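Local coordinates for type IV pilus assembly protein PilF (Thermus thermophilus HB8, PDB 5OIU) that probably hydrolyses ATP as a hexameric AAA+ motor that powers the assembly of type IV pili, at residues V281-H284 with C285-E288; G300-E303 with A304-Q307; V336-D339 with E340-H343; M363-L366 with R367-G370; L381-V384 with L385-I389. One frame throughout, in Å; residues are numbered along the deposited sequence.

In the fold
All five contacts are local turns following one another along the last third of the chain, after the ATP-binding P-loop. Contact 1 supplies two of the cysteines of the zinc site. Contacts 2, 3 and 4 are N-terminal helix caps, at helices 303-308, 339-347 and 366-374, while contact 5 spans helix 381-387 and the residues just after it. Contacts 4 and 5 pack together, with centres about 11 Å apart, and lie closest to the nucleotide: the side chains of Asp369 and Arg387 are about 10 and 11 Å from ATP. Contact 1 lies about 7 Å from contact 5 between nearest atoms, whereas contact 3 is remote from the zinc, its centre about 41 Å from that of contact 1.

Contact 1. Residues V281-H284 with C285-E288; sequences VCEH and CKVE. With ZN (zinc ion), chain S.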
loop_
_atom_site.group_PDB
_atom_site.type_symbol
_atom_site.label_atom_id
_atom_site.label_comp_id
_atom_site.label_asym_id
_atom_site.label_seq_id
_atom_site.Cartn_x
_atom_site.Cartn_y
_atom_site.Cartn_z
ATOM N N VAL C 281 -43.977 8.752 2.425
ATOM C CA VAL C 281 -44.913 9.854 2.630
ATOM C C VAL C 281 -46.324 9.318 2.841
ATOM O O VAL C 281 -46.801 8.468 2.076
ATOM C CB VAL C 281 -44.871 10.815 1.430
ATOM C CG1 VAL C 281 -45.983 11.843 1.544
ATOM C CG2 VAL C 281 -43.510 11.502 1.324
ATOM N N CYS C 282 -47.003 9.826 3.873
ATOM C CA CYS C 282 -48.408 9.495 4.088
ATOM C C CYS C 282 -49.249 9.820 2.857
ATOM O O CYS C 282 -49.049 10.835 2.186
ATOM C CB CYS C 282 -48.959 10.248 5.299
ATOM S SG CYS C 282 -50.779 10.101 5.515
ATOM N N GLU C 283 -50.205 8.948 2.561
ATOM C CA GLU C 283 -50.961 9.091 1.325
ATOM C C GLU C 283 -52.092 10.098 1.429
ATOM O O GLU C 283 -52.578 10.559 0.393
ATOM C CB GLU C 283 -51.536 7.744 0.899
ATOM C CG GLU C 283 -50.505 6.793 0.372
ATOM C CD GLU C 283 -49.982 7.199 -0.994
ATOM O OE1 GLU C 283 -50.337 8.299 -1.488
ATOM O OE2 GLU C 283 -49.215 6.400 -1.577
ATOM N N HIS C 284 -52.505 10.453 2.645
ATOM C CA HIS C 284 -53.717 11.233 2.856
ATOM C C HIS C 284 -53.461 12.713 3.118
ATOM O O HIS C 284 -54.393 13.513 2.995
ATOM C CB HIS C 284 -54.527 10.636 4.016
ATOM C CG HIS C 284 -54.897 9.197 3.813
ATOM N ND1 HIS C 284 -54.825 8.258 4.822
ATOM C CD2 HIS C 284 -55.330 8.535 2.711
ATOM C CE1 HIS C 284 -55.196 7.080 4.350
ATOM N NE2 HIS C 284 -55.506 7.220 3.073
ATOM N N CYS C 285 -52.239 13.101 3.487
ATOM C CA CYS C 285 -51.876 14.511 3.542
ATOM C C CYS C 285 -50.767 14.846 2.555
ATOM O O CYS C 285 -50.079 15.855 2.720
ATOM C CB CYS C 285 -51.455 14.910 4.951
ATOM S SG CYS C 285 -50.100 13.949 5.569
ATOM N N LYS C 286 -50.576 14.020 1.536
ATOM C CA LYS C 286 -49.526 14.278 0.570
ATOM C C LYS C 286 -49.848 15.544 -0.216
ATOM O O LYS C 286 -51.007 15.869 -0.466
ATOM C CB LYS C 286 -49.350 13.083 -0.373
ATOM C CG LYS C 286 -48.152 13.210 -1.294
ATOM C CD LYS C 286 -48.127 12.152 -2.391
ATOM C CE LYS C 286 -47.780 10.778 -1.861
ATOM N NZ LYS C 286 -47.427 9.865 -2.996
ATOM N N VAL C 287 -48.802 16.263 -0.615
ATOM C CA VAL C 287 -48.974 17.566 -1.237
ATOM C C VAL C 287 -47.748 17.849 -2.099
ATOM O O VAL C 287 -46.671 17.294 -1.868
ATOM C CB VAL C 287 -49.204 18.644 -0.152
ATOM C CG1 VAL C 287 -47.922 18.953 0.581
ATOM C CG2 VAL C 287 -49.703 19.869 -0.789
ATOM N N GLU C 288 -47.921 18.684 -3.123
ATOM C CA GLU C 288 -46.817 19.015 -4.012
ATOM C C GLU C 288 -45.969 20.133 -3.422
ATOM O O GLU C 288 -46.443 20.956 -2.633
ATOM C CB GLU C 288 -47.324 19.440 -5.393
ATOM C CG GLU C 288 -47.465 18.283 -6.355
ATOM C CD GLU C 288 -47.781 18.707 -7.781
ATOM O OE1 GLU C 288 -47.662 19.917 -8.089
ATOM O OE2 GLU C 288 -48.140 17.817 -8.592
HETATM ZN ZN ZN S . -50.833 12.079 6.949
#
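Cys282 and Cys285 hold the zinc ion between them, each through SG: Cys282 SG lies 2.4 Å from the metal and Cys285 SG also 2.4 Å. Cys320 binds the same ion, and Cys317 belongs to the site as well. The two sulfurs reach it by different torsions. Cys282 places SG opposite its backbone N (chi1 171°), whereas Cys285 tucks SG between its N and its carbonyl carbon (chi1 58°), which turns both thiolates to one side of the tight turn. In the second shell the amide of His284 points almost straight at Cys282 SG, N to SG 3.4 Å and 165° at the hydrogen. Farther out, the Lys286 side chain crosses that of Val281 at about a right angle, its CG 3.8 Å from Val281 CG1, and Lys286 CB sits 3.4 Å from Cys282 O. The lysine chain then runs alongside Glu283 in the same direction, making a long salt bridge from NZ to OE1 at 3.6 Å; NZ has its stronger partner in Gly377 O. This is a CxxC zinc-binding turn. The N-H on Cys282 SG would probably draw off some thiolate charge, and all-cysteine ligation is consistent with a structural rather than a catalytic zinc.

Contact 2. Residues G300-E303 with A304-Q307; sequences GLSE and AEIQ
Leu301 and Glu305 cross at about a right angle, the leucine lying against the glutamate stem: CG of Leu301 meets CB of Glu305 at 3.6 Å, and its CD1 comes to 3.3 Å from OE2. Beyond CG the Glu305 chain is extended and doubles back over the start of its own helix, carrying the carboxylate to Ser302. There OE2 takes two donors from different directions. Ser302 N approaches nearly in line with the C-O bond at 3.2 Å from OE2, whereas Ser302 OG gives its proton to OE2 from above the carboxylate plane, 53° out of it, at 2.9 Å. The same hydroxyl accepts from Glu305 N, OG to N 3.0 Å. It can serve both because OG stands between the backbone N and the carbonyl carbon (chi1 74°), facing the first helical turn. Ile306 meets the other branch of Leu301, the two side chains crossing obliquely with CD2 of Leu301 4.1 Å from CG1 of Ile306. Its CD1 also reaches the carboxylate end of Glu303, whose OE2 forms a salt bridge with Arg297. Leu296 of the preceding helix touches both Leu301 and Ile306. That helix, 293-298, closes in a Schellman motif with Gly300 at C', at positive phi. The reciprocal bonds of Ser302 and Glu305 form a capping box, and the apolar pair Leu301 and Ile306, flanking it at N' and N4, is the hydrophobic staple that typically accompanies such a box at a helix N-terminus.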
loop_
_atom_site.group_PDB
_atom_site.type_symbol
_atom_site.label_atom_id
_atom_site.label_comp_id
_atom_site.label_asym_id
_atom_site.label_seq_id
_atom_site.Cartn_x
_atom_site.Cartn_y
_atom_site.Cartn_z
ATOM N N GLY C 300 -27.814 16.003 -10.648
ATOM C CA GLY C 300 -27.533 15.275 -11.867
ATOM C C GLY C 300 -28.739 14.943 -12.700
ATOM O O GLY C 300 -28.694 13.984 -13.480
ATOM N N LEU C 301 -29.821 15.706 -12.560
ATOM C CA LEU C 301 -31.029 15.510 -13.349
ATOM C C LEU C 301 -30.962 16.320 -14.645
ATOM O O LEU C 301 -30.518 17.474 -14.654
ATOM C CB LEU C 301 -32.252 15.913 -12.530
ATOM C CG LEU C 301 -33.583 15.316 -12.955
ATOM C CD1 LEU C 301 -33.513 13.826 -12.801
ATOM C CD2 LEU C 301 -34.705 15.891 -12.124
ATOM N N SER C 302 -31.399 15.701 -15.741
ATOM C CA SER C 302 -31.369 16.353 -17.047
ATOM C C SER C 302 -32.363 17.502 -17.093
ATOM O O SER C 302 -33.408 17.471 -16.437
ATOM C CB SER C 302 -31.711 15.359 -18.150
ATOM O OG SER C 302 -33.104 15.081 -18.135
ATOM N N GLU C 303 -32.042 18.519 -17.898
ATOM C CA GLU C 303 -32.905 19.696 -17.915
ATOM C C GLU C 303 -34.265 19.382 -18.514
ATOM O O GLU C 303 -35.266 20.009 -18.142
ATOM C CB GLU C 303 -32.245 20.850 -18.670
ATOM C CG GLU C 303 -32.629 22.207 -18.105
ATOM C CD GLU C 303 -31.686 22.661 -17.003
ATOM O OE1 GLU C 303 -30.665 21.979 -16.742
ATOM O OE2 GLU C 303 -31.979 23.694 -16.368
ATOM N N ALA C 304 -34.319 18.413 -19.430
ATOM C CA ALA C 304 -35.603 17.875 -19.867
ATOM C C ALA C 304 -36.372 17.303 -18.684
ATOM O O ALA C 304 -37.538 17.654 -18.456
ATOM C CB ALA C 304 -35.386 16.808 -20.943
ATOM N N GLU C 305 -35.719 16.438 -17.897
ATOM C CA GLU C 305 -36.366 15.865 -16.718
ATOM C C GLU C 305 -36.859 16.948 -15.764
ATOM O O GLU C 305 -37.946 16.828 -15.186
ATOM C CB GLU C 305 -35.403 14.923 -15.998
ATOM C CG GLU C 305 -35.672 13.441 -16.229
ATOM C CD GLU C 305 -34.398 12.601 -16.149
ATOM O OE1 GLU C 305 -34.493 11.353 -16.256
ATOM O OE2 GLU C 305 -33.300 13.194 -15.987
ATOM N N ILE C 306 -36.080 18.017 -15.590
ATOM C CA ILE C 306 -36.456 19.049 -14.625
ATOM C C ILE C 306 -37.805 19.661 -14.991
ATOM O O ILE C 306 -38.622 19.955 -14.109
ATOM C CB ILE C 306 -35.350 20.121 -14.518
ATOM C CG1 ILE C 306 -34.120 19.543 -13.818
ATOM C CG2 ILE C 306 -35.847 21.353 -13.763
ATOM C CD1 ILE C 306 -32.913 20.447 -13.862
ATOM N N GLN C 307 -38.072 19.824 -16.295
ATOM C CA GLN C 307 -39.253 20.561 -16.743
ATOM C C GLN C 307 -40.513 20.093 -16.017
ATOM O O GLN C 307 -41.288 20.905 -15.496
ATOM C CB GLN C 307 -39.424 20.426 -18.261
ATOM C CG GLN C 307 -39.808 21.739 -18.991
ATOM C CD GLN C 307 -41.324 21.918 -19.235
ATOM O OE1 GLN C 307 -42.026 20.983 -19.649
ATOM N NE2 GLN C 307 -41.825 23.132 -18.993
#

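Contact 3. Residues V336-D339 with E340-H343; sequences VVDD and EIRH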
loop_
_atom_site.group_PDB
_atom_site.type_symbol
_atom_site.label_atom_id
_atom_site.label_comp_id
_atom_site.label_asym_id
_atom_site.label_seq_id
_atom_site.Cartn_x
_atom_site.Cartn_y
_atom_site.Cartn_z
ATOM N N VAL C 336 -23.524 -4.554 -10.887
ATOM C CA VAL C 336 -23.448 -5.805 -11.641
ATOM C C VAL C 336 -22.061 -5.904 -12.262
ATOM O O VAL C 336 -21.628 -5.003 -12.997
ATOM C CB VAL C 336 -24.548 -5.888 -12.717
ATOM C CG1 VAL C 336 -24.485 -7.218 -13.446
ATOM C CG2 VAL C 336 -25.911 -5.703 -12.100
ATOM N N VAL C 337 -21.372 -7.001 -11.972
ATOM C CA VAL C 337 -19.965 -7.158 -12.324
ATOM C C VAL C 337 -19.840 -7.612 -13.776
ATOM O O VAL C 337 -20.442 -8.615 -14.178
ATOM C CB VAL C 337 -19.295 -8.159 -11.370
ATOM C CG1 VAL C 337 -17.861 -8.450 -11.802
ATOM C CG2 VAL C 337 -19.347 -7.631 -9.947
ATOM N N ASP C 338 -19.043 -6.888 -14.566
ATOM C CA ASP C 338 -18.721 -7.278 -15.937
ATOM C C ASP C 338 -17.210 -7.406 -16.090
ATOM O O ASP C 338 -16.464 -7.400 -15.107
ATOM C CB ASP C 338 -19.285 -6.298 -16.960
ATOM C CG ASP C 338 -18.921 -4.861 -16.642
ATOM O OD1 ASP C 338 -17.712 -4.573 -16.431
ATOM O OD2 ASP C 338 -19.856 -4.029 -16.597
ATOM N N ASP C 339 -16.760 -7.545 -17.340
ATOM C CA ASP C 339 -15.337 -7.737 -17.595
ATOM C C ASP C 339 -14.536 -6.552 -17.087
ATOM O O ASP C 339 -13.450 -6.719 -16.509
ATOM C CB ASP C 339 -15.080 -7.935 -19.087
ATOM C CG ASP C 339 -16.162 -8.731 -19.763
ATOM O OD1 ASP C 339 -16.158 -9.973 -19.595
ATOM O OD2 ASP C 339 -17.017 -8.112 -20.441
ATOM N N GLU C 340 -15.067 -5.343 -17.274
ATOM C CA GLU C 340 -14.314 -4.148 -16.918
ATOM C C GLU C 340 -14.101 -4.069 -15.413
ATOM O O GLU C 340 -12.979 -3.817 -14.948
ATOM C CB GLU C 340 -15.030 -2.909 -17.438
ATOM C CG GLU C 340 -14.064 -1.839 -17.858
ATOM C CD GLU C 340 -14.773 -0.580 -18.281
ATOM O OE1 GLU C 340 -15.960 -0.684 -18.673
ATOM O OE2 GLU C 340 -14.146 0.503 -18.211
ATOM N N ILE C 341 -15.169 -4.296 -14.635
ATOM C CA ILE C 341 -15.047 -4.313 -13.179
ATOM C C ILE C 341 -14.109 -5.429 -12.736
ATOM O O ILE C 341 -13.214 -5.220 -11.906
ATOM C CB ILE C 341 -16.432 -4.451 -12.530
ATOM C CG1 ILE C 341 -17.215 -3.159 -12.706
ATOM C CG2 ILE C 341 -16.289 -4.800 -11.067
ATOM C CD1 ILE C 341 -18.697 -3.384 -12.873
ATOM N N ARG C 342 -14.307 -6.637 -13.282
ATOM C CA ARG C 342 -13.393 -7.744 -13.010
ATOM C C ARG C 342 -11.963 -7.308 -13.254
ATOM O O ARG C 342 -11.086 -7.486 -12.403
ATOM C CB ARG C 342 -13.750 -8.958 -13.881
ATOM C CG ARG C 342 -14.741 -9.909 -13.229
ATOM C CD ARG C 342 -15.027 -11.125 -14.064
ATOM N NE ARG C 342 -16.465 -11.324 -14.245
ATOM C CZ ARG C 342 -17.131 -10.988 -15.348
ATOM N NH1 ARG C 342 -16.488 -10.447 -16.372
ATOM N NH2 ARG C 342 -18.438 -11.199 -15.436
ATOM N N HIS C 343 -11.733 -6.680 -14.406
ATOM C CA HIS C 343 -10.424 -6.128 -14.731
ATOM C C HIS C 343 -9.973 -5.104 -13.678
ATOM O O HIS C 343 -8.799 -5.084 -13.281
ATOM C CB HIS C 343 -10.501 -5.541 -16.150
ATOM C CG HIS C 343 -9.234 -4.921 -16.643
ATOM N ND1 HIS C 343 -7.993 -5.232 -16.125
ATOM C CD2 HIS C 343 -9.018 -4.005 -17.617
ATOM C CE1 HIS C 343 -7.068 -4.529 -16.755
ATOM N NE2 HIS C 343 -7.664 -3.780 -17.667
#
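The Arg342 guanidinium lies with one face over the backbone of Val337 and Asp338; Asp338 O stands 3.2 Å above its plane, offset toward the rim. At the edge, in plane, is CG of Asp339. The Asp339 carboxylate is turned 60° from the guanidinium, and the salt bridge between OD1 and Arg342 NH1 is a weak hydrogen bond of 3.3 Å. The arginine stem is packed too, its CG 3.7 Å from Val337 CG1. With the guanidinium and stem cut back to an alanine, Asp339 would probably lose its charged mate and Val337 CG1 its cover. Asp338 is the N-cap: with chi1 at 51°, its OD1 swings over the first turn, accepting a straight bond from Ile341 N at 3.1 Å and a weak, bent one from Glu340 N at 2.9 Å. Ile341 backs the cap, its CD1 3.4 Å from Val336 O and its CG2 against Val337 CG1. The turn thus carries strand 328-336 into helix 339-347. Val336, at the strand end, packs on Arg133 and Val137 of helix 128-138, while Glu340 OE2 forms a salt bridge with Arg360, at the end of helix 351-360.

Contact 4. Residues M363-L366 with R367-G370; sequences MKTL and REDG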
loop_
_atom_site.group_PDB
_atom_site.type_symbol
_atom_site.label_atom_id
_atom_site.label_comp_id
_atom_site.label_asym_id
_atom_site.label_seq_id
_atom_site.Cartn_x
_atom_site.Cartn_y
_atom_site.Cartn_z
ATOM N N MET C 363 -24.807 2.053 -13.869
ATOM C CA MET C 363 -25.346 1.809 -12.537
ATOM C C MET C 363 -25.881 3.092 -11.925
ATOM O O MET C 363 -25.154 4.093 -11.855
ATOM C CB MET C 363 -24.282 1.239 -11.615
ATOM C CG MET C 363 -24.723 1.191 -10.178
ATOM S SD MET C 363 -23.382 0.618 -9.147
ATOM C CE MET C 363 -22.872 2.157 -8.390
ATOM N N LYS C 364 -27.143 3.060 -11.476
ATOM C CA LYS C 364 -27.689 4.153 -10.684
ATOM C C LYS C 364 -27.253 4.033 -9.226
ATOM O O LYS C 364 -27.179 2.926 -8.669
ATOM C CB LYS C 364 -29.212 4.178 -10.765
ATOM C CG LYS C 364 -29.744 4.200 -12.170
ATOM C CD LYS C 364 -30.807 5.275 -12.352
ATOM C CE LYS C 364 -30.753 5.879 -13.770
ATOM N NZ LYS C 364 -29.766 7.008 -13.910
ATOM N N THR C 365 -26.955 5.187 -8.611
ATOM C CA THR C 365 -26.583 5.239 -7.200
ATOM C C THR C 365 -27.820 5.306 -6.317
ATOM O O THR C 365 -28.926 5.583 -6.777
ATOM C CB THR C 365 -25.722 6.461 -6.860
ATOM O OG1 THR C 365 -26.485 7.653 -7.078
ATOM C CG2 THR C 365 -24.466 6.500 -7.657
ATOM N N LEU C 366 -27.587 5.086 -5.018
ATOM C CA LEU C 366 -28.627 5.231 -4.007
ATOM C C LEU C 366 -29.375 6.559 -4.138
ATOM O O LEU C 366 -30.609 6.609 -4.076
ATOM C CB LEU C 366 -28.002 5.141 -2.620
ATOM C CG LEU C 366 -27.512 3.835 -2.024
ATOM C CD1 LEU C 366 -26.948 4.125 -0.625
ATOM C CD2 LEU C 366 -28.647 2.816 -1.995
ATOM N N ARG C 367 -28.629 7.656 -4.281
ATOM C CA ARG C 367 -29.254 8.970 -4.277
ATOM C C ARG C 367 -30.010 9.217 -5.574
ATOM O O ARG C 367 -31.097 9.817 -5.567
ATOM C CB ARG C 367 -28.192 10.034 -4.046
ATOM C CG ARG C 367 -28.727 11.437 -3.962
ATOM C CD ARG C 367 -27.568 12.394 -3.945
ATOM N NE ARG C 367 -27.072 12.629 -2.599
ATOM C CZ ARG C 367 -25.801 12.903 -2.306
ATOM N NH1 ARG C 367 -24.885 12.960 -3.279
ATOM N NH2 ARG C 367 -25.450 13.123 -1.039
ATOM N N GLU C 368 -29.463 8.740 -6.695
ATOM C CA GLU C 368 -30.206 8.763 -7.949
ATOM C C GLU C 368 -31.494 7.951 -7.832
ATOM O O GLU C 368 -32.581 8.430 -8.177
ATOM C CB GLU C 368 -29.320 8.243 -9.081
ATOM C CG GLU C 368 -28.322 9.274 -9.629
ATOM C CD GLU C 368 -27.123 8.620 -10.299
ATOM O OE1 GLU C 368 -27.160 7.393 -10.495
ATOM O OE2 GLU C 368 -26.136 9.319 -10.628
ATOM N N ASP C 369 -31.394 6.721 -7.324
ATOM C CA ASP C 369 -32.586 5.912 -7.097
ATOM C C ASP C 369 -33.532 6.610 -6.128
ATOM O O ASP C 369 -34.748 6.678 -6.361
ATOM C CB ASP C 369 -32.188 4.524 -6.573
ATOM C CG ASP C 369 -33.344 3.511 -6.627
ATOM O OD1 ASP C 369 -33.704 3.067 -7.750
ATOM O OD2 ASP C 369 -33.877 3.143 -5.546
ATOM N N GLY C 370 -32.989 7.137 -5.031
ATOM C CA GLY C 370 -33.831 7.819 -4.068
ATOM C C GLY C 370 -34.532 9.006 -4.685
ATOM O O GLY C 370 -35.717 9.231 -4.443
#
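Thr365 and Asp369 open helix 366-374 with a backbone bond, Thr365 O to Asp369 N 2.8 Å, and Leu366 O follows with Gly370 N at 2.6 Å. The Thr365 side chain takes the Glu368 amide, in the first turn: OG1, set between N and the carbonyl carbon (chi1 64°), accepts from Glu368 N at 3.2 Å, almost straight. Glu368 returns the bond. Its chain is extended beyond CG and crosses Thr365 at a slant, bringing OE1 to 2.9 Å from Thr365 N; the amide arrives 47° out of the carboxylate plane. These reciprocal bonds make a capping box, with Thr365 as N-cap. OE1 also lies 3.3 Å from Lys364 CA, and Lys364 NZ stays 4.3 Å from OE1, beyond a salt bridge, though its positive charge would probably still stabilise the ionised carboxylate. The second oxygen, OE2, pairs with Arg359 of helix 351-360, so the glutamate ties the cap to the preceding helix as well. Leu366 N is held by Glu333 of strand 328-336. On the buried side Asp369 turns away from the cap, its OD2 shared by a salt bridge with Lys373 and a hydrogen bond from His332 N. Arg367 leads outward, packing on Phe263 of the second subunit.

Contact 5. Residues L381-V384 with L385-I389; sequences LEEV and LARTI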
loop_
_atom_site.group_PDB
_atom_site.type_symbol
_atom_site.label_atom_id
_atom_site.label_comp_id
_atom_site.label_asym_id
_atom_site.label_seq_id
_atom_site.Cartn_x
_atom_site.Cartn_y
_atom_site.Cartn_z
ATOM N N LEU C 381 -37.577 14.307 -0.510
ATOM C CA LEU C 381 -36.169 14.446 -0.857
ATOM C C LEU C 381 -35.296 14.472 0.390
ATOM O O LEU C 381 -34.170 13.965 0.362
ATOM C CB LEU C 381 -35.954 15.702 -1.688
ATOM C CG LEU C 381 -34.498 15.974 -2.028
ATOM C CD1 LEU C 381 -34.069 15.068 -3.176
ATOM C CD2 LEU C 381 -34.281 17.451 -2.360
ATOM N N GLU C 382 -35.805 15.027 1.497
ATOM C CA GLU C 382 -35.009 15.082 2.724
ATOM C C GLU C 382 -34.652 13.683 3.202
ATOM O O GLU C 382 -33.499 13.415 3.560
ATOM C CB GLU C 382 -35.747 15.855 3.819
ATOM C CG GLU C 382 -35.727 17.384 3.624
ATOM C CD GLU C 382 -36.660 17.862 2.495
ATOM O OE1 GLU C 382 -37.734 17.252 2.313
ATOM O OE2 GLU C 382 -36.326 18.850 1.797
ATOM N N GLU C 383 -35.635 12.775 3.212
ATOM C CA GLU C 383 -35.361 11.382 3.545
ATOM C C GLU C 383 -34.245 10.827 2.680
ATOM O O GLU C 383 -33.309 10.195 3.181
ATOM C CB GLU C 383 -36.626 10.543 3.382
ATOM C CG GLU C 383 -37.482 10.518 4.612
ATOM C CD GLU C 383 -36.769 9.880 5.782
ATOM O OE1 GLU C 383 -36.369 8.712 5.642
ATOM O OE2 GLU C 383 -36.601 10.540 6.835
ATOM N N VAL C 384 -34.310 11.088 1.373
ATOM C CA VAL C 384 -33.272 10.606 0.465
ATOM C C VAL C 384 -31.914 11.181 0.854
ATOM O O VAL C 384 -30.947 10.441 1.086
ATOM C CB VAL C 384 -33.636 10.950 -0.989
ATOM C CG1 VAL C 384 -32.441 10.729 -1.894
ATOM C CG2 VAL C 384 -34.845 10.117 -1.438
ATOM N N LEU C 385 -31.818 12.515 0.917
ATOM C CA LEU C 385 -30.562 13.158 1.294
ATOM C C LEU C 385 -30.050 12.651 2.631
ATOM O O LEU C 385 -28.839 12.496 2.818
ATOM C CB LEU C 385 -30.736 14.667 1.349
ATOM C CG LEU C 385 -31.258 15.266 0.062
ATOM C CD1 LEU C 385 -31.389 16.777 0.217
ATOM C CD2 LEU C 385 -30.318 14.916 -1.075
ATOM N N ALA C 386 -30.957 12.393 3.578
ATOM C CA ALA C 386 -30.538 11.859 4.871
ATOM C C ALA C 386 -29.762 10.559 4.702
ATOM O O ALA C 386 -28.693 10.374 5.299
ATOM C CB ALA C 386 -31.757 11.640 5.764
ATOM N N ARG C 387 -30.278 9.657 3.854
ATOM C CA ARG C 387 -29.776 8.294 3.735
ATOM C C ARG C 387 -28.504 8.183 2.916
ATOM O O ARG C 387 -27.921 7.099 2.868
ATOM C CB ARG C 387 -30.838 7.392 3.103
ATOM C CG ARG C 387 -31.969 6.976 3.999
ATOM C CD ARG C 387 -31.471 6.374 5.298
ATOM N NE ARG C 387 -31.441 7.401 6.319
ATOM C CZ ARG C 387 -32.526 7.897 6.896
ATOM N NH1 ARG C 387 -33.719 7.415 6.555
ATOM N NH2 ARG C 387 -32.414 8.859 7.820
ATOM N N THR C 388 -28.058 9.249 2.270
ATOM C CA THR C 388 -27.065 9.081 1.223
ATOM C C THR C 388 -25.922 10.060 1.374
ATOM O O THR C 388 -25.446 10.618 0.385
ATOM C CB THR C 388 -27.697 9.241 -0.156
ATOM O OG1 THR C 388 -28.314 10.538 -0.253
ATOM C CG2 THR C 388 -28.734 8.144 -0.405
ATOM N N ILE C 389 -25.436 10.272 2.594
ATOM C CA ILE C 389 -24.259 11.110 2.817
ATOM C C ILE C 389 -23.028 10.214 2.947
ATOM O O ILE C 389 -22.799 9.569 3.979
ATOM C CB ILE C 389 -24.421 12.022 4.028
ATOM C CG1 ILE C 389 -25.786 12.690 3.993
ATOM C CG2 ILE C 389 -23.377 13.114 3.969
ATOM C CD1 ILE C 389 -25.951 13.646 5.115
#
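Helix 381-387, the last of the chain, packs against a second subunit and ends in a turn fastened by side chains, where Glu383 and Arg387, one turn apart, form an i to i+4 salt bridge. The two chains lie side by side and point the same way. OE1 of Glu383 is 3.1 Å from Arg387 NH1, a weak hydrogen bond, with the carboxylate and guanidinium planes 65° apart. Both ends have further partners: Glu383 OE2 pairs with Arg279, and Arg387 NH1 gives a weak bond to the carbonyl of Leu277, a residue of the ATP pocket. The arginine folds back through bends at chi2 and chi3, laying one face of its guanidinium over Glu383 O. On another side Leu385 CD1 meets Leu381 CG at 3.9 Å, while Leu385 CG sits 3.2 Å from Leu381 O. Leu385 also packs on Asn264 of the second subunit, and Ala386 and Arg387 on its Thr235. Toward the end of the helix the Arg387 amide is shared, reaching Glu383 O at 3.2 Å and, more weakly, Val384 O at 3.0 Å. Thr388 then turns its hydroxyl back along the chain (chi1 58°) and gives its proton to Val384 O, and OG1 also takes a weak bond from Arg367 NE. A valine in its place would probably cost the Val384 carbonyl its hydroxyl donor and leave Arg367 NE without that acceptor. Thr388 OG1 meets Val384 O at 3.0 Å from above the carbonyl, 42° out of its plane.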